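Local atomic coordinates of arginase, mitochondrial (Medicago truncatula, PDB entry 6VSS), a protein that hydrolyses L-arginine to urea and L-ornithine with a pair of manganese ions, and also converts agmatine to putrescine and urea. Residues A135-D147 and F164-G176. Sequence-based numbering, arbitrary orientation.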
loop_
_atom_site.group_PDB
_atom_site.type_symbol
_atom_site.label_atom_id
_atom_site.label_comp_id
_atom_site.label_asym_id
_atom_site.label_seq_id
_atom_site.Cartn_x
_atom_site.Cartn_y
_atom_site.Cartn_z
ATOM N N ALA B 135 1.069 -36.241 5.330
ATOM C CA ALA B 135 -0.394 -36.348 5.509
ATOM C C ALA B 135 -0.705 -37.224 6.737
ATOM O O ALA B 135 -1.566 -36.837 7.535
ATOM C CB ALA B 135 -0.990 -36.910 4.259
ATOM N N ASN B 136 0.019 -38.330 6.886
ATOM C CA ASN B 136 -0.150 -39.253 8.032
ATOM C C ASN B 136 0.130 -38.500 9.332
ATOM O O ASN B 136 -0.591 -38.677 10.276
ATOM C CB ASN B 136 0.744 -40.482 7.874
ATOM C CG ASN B 136 0.121 -41.554 7.005
ATOM O OD1 ASN B 136 -1.043 -41.474 6.647
ATOM N ND2 ASN B 136 0.890 -42.560 6.652
ATOM N N VAL B 137 1.163 -37.669 9.341
ATOM C CA VAL B 137 1.547 -36.896 10.552
ATOM C C VAL B 137 0.442 -35.874 10.867
ATOM O O VAL B 137 0.147 -35.665 12.064
ATOM C CB VAL B 137 2.919 -36.214 10.371
ATOM C CG1 VAL B 137 3.088 -35.090 11.372
ATOM C CG2 VAL B 137 4.067 -37.216 10.474
ATOM N N ILE B 138 -0.183 -35.278 9.854
ATOM C CA ILE B 138 -1.296 -34.305 10.083
ATOM C C ILE B 138 -2.487 -35.057 10.707
ATOM O O ILE B 138 -3.103 -34.549 11.680
ATOM C CB ILE B 138 -1.663 -33.604 8.771
ATOM C CG1 ILE B 138 -0.574 -32.603 8.359
ATOM C CG2 ILE B 138 -3.004 -32.923 8.900
ATOM C CD1 ILE B 138 -0.591 -32.248 6.860
ATOM N N SER B 139 -2.783 -36.254 10.207
ATOM C CA SER B 139 -3.897 -37.105 10.725
ATOM C C SER B 139 -3.637 -37.447 12.200
ATOM O O SER B 139 -4.590 -37.378 13.008
ATOM C CB SER B 139 -4.096 -38.377 9.916
ATOM O OG SER B 139 -4.519 -38.086 8.592
ATOM N N GLU B 140 -2.427 -37.936 12.519
ATOM C CA GLU B 140 -2.078 -38.316 13.917
ATOM C C GLU B 140 -2.281 -37.096 14.801
ATOM O O GLU B 140 -2.905 -37.226 15.843
ATOM C CB GLU B 140 -0.641 -38.791 14.023
ATOM C CG GLU B 140 -0.362 -40.081 13.286
ATOM C CD GLU B 140 -1.210 -41.271 13.687
ATOM O OE1 GLU B 140 -1.612 -41.340 14.862
ATOM O OE2 GLU B 140 -1.493 -42.115 12.812
ATOM N N SER B 141 -1.833 -35.918 14.360
ATOM C CA SER B 141 -2.028 -34.647 15.093
ATOM C C SER B 141 -3.501 -34.449 15.427
ATOM O O SER B 141 -3.819 -34.228 16.618
ATOM C CB SER B 141 -1.455 -33.499 14.340
ATOM O OG SER B 141 -0.039 -33.665 14.311
ATOM N N VAL B 142 -4.369 -34.576 14.436
ATOM C CA VAL B 142 -5.837 -34.431 14.641
ATOM C C VAL B 142 -6.305 -35.428 15.694
ATOM O O VAL B 142 -7.014 -35.005 16.586
ATOM C CB VAL B 142 -6.633 -34.555 13.325
ATOM C CG1 VAL B 142 -8.120 -34.515 13.596
ATOM C CG2 VAL B 142 -6.257 -33.467 12.315
ATOM N N LYS B 143 -5.825 -36.672 15.638
ATOM C CA LYS B 143 -6.293 -37.774 16.516
ATOM C C LYS B 143 -5.868 -37.503 17.962
ATOM O O LYS B 143 -6.687 -37.790 18.882
ATOM C CB LYS B 143 -5.766 -39.124 15.997
ATOM C CG LYS B 143 -6.389 -39.586 14.693
ATOM C CD LYS B 143 -5.994 -41.015 14.258
ATOM C CE LYS B 143 -6.758 -41.410 13.013
ATOM N NZ LYS B 143 -6.404 -42.756 12.515
ATOM N N LEU B 144 -4.656 -36.958 18.143
ATOM C CA LEU B 144 -4.115 -36.571 19.461
ATOM C C LEU B 144 -5.025 -35.495 20.084
ATOM O O LEU B 144 -5.262 -35.623 21.288
ATOM C CB LEU B 144 -2.637 -36.149 19.352
ATOM C CG LEU B 144 -1.648 -37.290 19.034
ATOM C CD1 LEU B 144 -0.283 -36.780 18.606
ATOM C CD2 LEU B 144 -1.468 -38.241 20.233
ATOM N N VAL B 145 -5.600 -34.553 19.317
ATOM C CA VAL B 145 -6.561 -33.547 19.894
ATOM C C VAL B 145 -7.885 -34.253 20.243
ATOM O O VAL B 145 -8.441 -34.079 21.347
ATOM C CB VAL B 145 -6.779 -32.347 18.946
ATOM C CG1 VAL B 145 -7.797 -31.361 19.488
ATOM C CG2 VAL B 145 -5.485 -31.647 18.643
ATOM N N MET B 146 -8.343 -35.111 19.357
ATOM C CA MET B 146 -9.665 -35.760 19.487
ATOM C C MET B 146 -9.635 -36.694 20.688
ATOM O O MET B 146 -10.705 -36.824 21.327
ATOM C CB MET B 146 -10.022 -36.554 18.234
ATOM C CG MET B 146 -10.246 -35.669 17.052
ATOM S SD MET B 146 -10.871 -36.570 15.629
ATOM C CE MET B 146 -12.546 -36.825 16.217
ATOM N N ASP B 147 -8.473 -37.281 20.971
ATOM C CA ASP B 147 -8.335 -38.255 22.076
ATOM C C ASP B 147 -8.471 -37.540 23.407
ATOM O O ASP B 147 -8.721 -38.258 24.398
ATOM C CB ASP B 147 -6.965 -38.941 22.137
ATOM C CG ASP B 147 -6.839 -40.131 21.214
ATOM O OD1 ASP B 147 -7.886 -40.600 20.697
ATOM O OD2 ASP B 147 -5.685 -40.515 20.953
ATOM N N PHE B 164 -8.104 -33.030 3.556
ATOM C CA PHE B 164 -8.131 -34.499 3.303
ATOM C C PHE B 164 -7.654 -35.224 4.553
ATOM O O PHE B 164 -8.461 -35.916 5.173
ATOM C CB PHE B 164 -7.388 -34.928 2.042
ATOM C CG PHE B 164 -7.083 -36.399 1.989
ATOM C CD1 PHE B 164 -8.089 -37.352 2.128
ATOM C CD2 PHE B 164 -5.798 -36.846 1.734
ATOM C CE1 PHE B 164 -7.802 -38.723 2.053
ATOM C CE2 PHE B 164 -5.520 -38.211 1.623
ATOM C CZ PHE B 164 -6.520 -39.142 1.802
ATOM N N PRO B 165 -6.363 -35.095 4.966
ATOM C CA PRO B 165 -5.866 -35.764 6.170
ATOM C C PRO B 165 -6.614 -35.429 7.472
ATOM O O PRO B 165 -6.718 -36.315 8.353
ATOM C CB PRO B 165 -4.398 -35.300 6.301
ATOM C CG PRO B 165 -4.203 -34.205 5.260
ATOM C CD PRO B 165 -5.280 -34.445 4.224
ATOM N N VAL B 166 -7.144 -34.207 7.589
ATOM C CA VAL B 166 -7.965 -33.833 8.772
ATOM C C VAL B 166 -9.255 -34.659 8.736
ATOM O O VAL B 166 -9.604 -35.271 9.740
ATOM C CB VAL B 166 -8.270 -32.331 8.810
ATOM C CG1 VAL B 166 -9.071 -31.958 10.035
ATOM C CG2 VAL B 166 -6.997 -31.536 8.690
ATOM N N VAL B 167 -9.956 -34.668 7.615
ATOM C CA VAL B 167 -11.298 -35.296 7.586
ATOM C C VAL B 167 -11.115 -36.823 7.658
ATOM O O VAL B 167 -11.920 -37.477 8.322
ATOM C CB VAL B 167 -12.084 -34.804 6.378
ATOM C CG1 VAL B 167 -13.240 -35.717 6.057
ATOM C CG2 VAL B 167 -12.529 -33.349 6.590
ATOM N N ARG B 168 -10.051 -37.361 7.074
ATOM C CA ARG B 168 -9.746 -38.809 7.174
ATOM C C ARG B 168 -9.613 -39.188 8.655
ATOM O O ARG B 168 -10.111 -40.284 9.095
ATOM C CB ARG B 168 -8.469 -39.161 6.405
ATOM C CG ARG B 168 -7.994 -40.581 6.683
ATOM C CD ARG B 168 -6.695 -40.899 5.962
ATOM N NE ARG B 168 -5.566 -40.042 6.324
ATOM C CZ ARG B 168 -4.437 -39.971 5.636
ATOM N NH1 ARG B 168 -4.281 -40.711 4.562
ATOM N NH2 ARG B 168 -3.454 -39.178 6.013
ATOM N N ALA B 169 -8.875 -38.360 9.390
ATOM C CA ALA B 169 -8.547 -38.567 10.814
ATOM C C ALA B 169 -9.831 -38.462 11.640
ATOM O O ALA B 169 -10.021 -39.329 12.533
ATOM C CB ALA B 169 -7.543 -37.557 11.239
ATOM N N VAL B 170 -10.691 -37.479 11.346
ATOM C CA VAL B 170 -11.971 -37.326 12.085
ATOM C C VAL B 170 -12.842 -38.581 11.899
ATOM O O VAL B 170 -13.330 -39.128 12.887
ATOM C CB VAL B 170 -12.724 -36.073 11.656
ATOM C CG1 VAL B 170 -14.086 -36.078 12.288
ATOM C CG2 VAL B 170 -11.963 -34.794 12.019
ATOM N N SER B 171 -13.023 -38.998 10.660
ATOM C CA SER B 171 -13.861 -40.135 10.225
ATOM C C SER B 171 -13.333 -41.437 10.806
ATOM O O SER B 171 -14.158 -42.283 11.184
ATOM C CB SER B 171 -13.895 -40.241 8.732
ATOM O OG SER B 171 -14.719 -41.330 8.314
ATOM N N GLU B 172 -12.023 -41.630 10.761
ATOM C CA GLU B 172 -11.398 -42.893 11.201
ATOM C C GLU B 172 -11.535 -42.931 12.720
ATOM O O GLU B 172 -11.912 -43.991 13.244
ATOM C CB GLU B 172 -9.934 -42.969 10.797
ATOM C CG GLU B 172 -9.693 -43.338 9.367
ATOM C CD GLU B 172 -8.234 -43.224 8.984
ATOM O OE1 GLU B 172 -7.445 -42.700 9.783
ATOM O OE2 GLU B 172 -7.883 -43.674 7.882
ATOM N N LYS B 173 -11.290 -41.803 13.399
ATOM C CA LYS B 173 -11.432 -41.790 14.869
ATOM C C LYS B 173 -12.914 -41.940 15.249
ATOM O O LYS B 173 -13.172 -42.619 16.249
ATOM C CB LYS B 173 -10.775 -40.582 15.529
ATOM C CG LYS B 173 -11.009 -40.519 17.047
ATOM C CD LYS B 173 -9.762 -40.524 17.900
ATOM C CE LYS B 173 -9.181 -41.909 18.020
ATOM N NZ LYS B 173 -7.709 -41.873 18.158
ATOM N N LEU B 174 -13.873 -41.350 14.525
ATOM C CA LEU B 174 -15.295 -41.440 14.964
ATOM C C LEU B 174 -15.830 -42.825 14.624
ATOM O O LEU B 174 -16.806 -43.223 15.257
ATOM C CB LEU B 174 -16.147 -40.329 14.358
ATOM C CG LEU B 174 -15.862 -38.930 14.907
ATOM C CD1 LEU B 174 -16.903 -37.916 14.460
ATOM C CD2 LEU B 174 -15.795 -38.951 16.410
ATOM N N GLY B 175 -15.170 -43.507 13.696
ATOM C CA GLY B 175 -15.597 -44.791 13.117
ATOM C C GLY B 175 -16.679 -44.641 12.060
ATOM O O GLY B 175 -17.509 -45.524 11.976
ATOM N N GLY B 176 -16.708 -43.594 11.240
ATOM C CA GLY B 176 -17.659 -43.585 10.110
ATOM C C GLY B 176 -17.703 -42.271 9.378
ATOM O O GLY B 176 -16.802 -41.490 9.578
#
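Ser139 meets Ala169 where helices 135-146 and 164-174 run closest, their axes 8.1 Å apart and inclined at 46°. The alanine methyl lets the backbones approach: Ala169 CB lies 3.4 Å from Ser139 O and also touches Val142 CB. Towards the sheet the packing is close and apolar. Ile138 CG2 meets CB and CG of Pro165, and the two methyls of Val142 part, CG2 to Val166 CG1 and CG1 to Val170 CG2; strands 63-69 and 151-157 lie beneath, through Leu67, Pro153 and Val155. Met146, bent at its thioether (chi3 74°) to turn CE to Leu174 CD2 while SD lies against Val170 CA, is a knob among Ala169, Val170, Lys173 and Leu174. Buried Ser139 OG donates to Pro165 O (2.8 Å), opposite in face to the helical N-H of Ala169. Ser139 OG in turn accepts from Arg168 NH2 (3.0 Å) and NE (3.2 Å), lying only 4° out of the guanidinium plane. The solvent side is looser and charged. Extended Lys143 carries NZ to the anti side of Glu172 OE1 (2.9 Å), while kinked Lys173 crosses Asp147, its NZ meeting the syn side of Asp147 OD1 (2.8 Å). The helices before and after strand 151-157 thus pack side by side on part of one face of the parallel arginase sheet. Three bonds on one hydroxyl fix its rotation and hold the guanidinium, whereas the peripheral salt bridges are probably weakened by solvent.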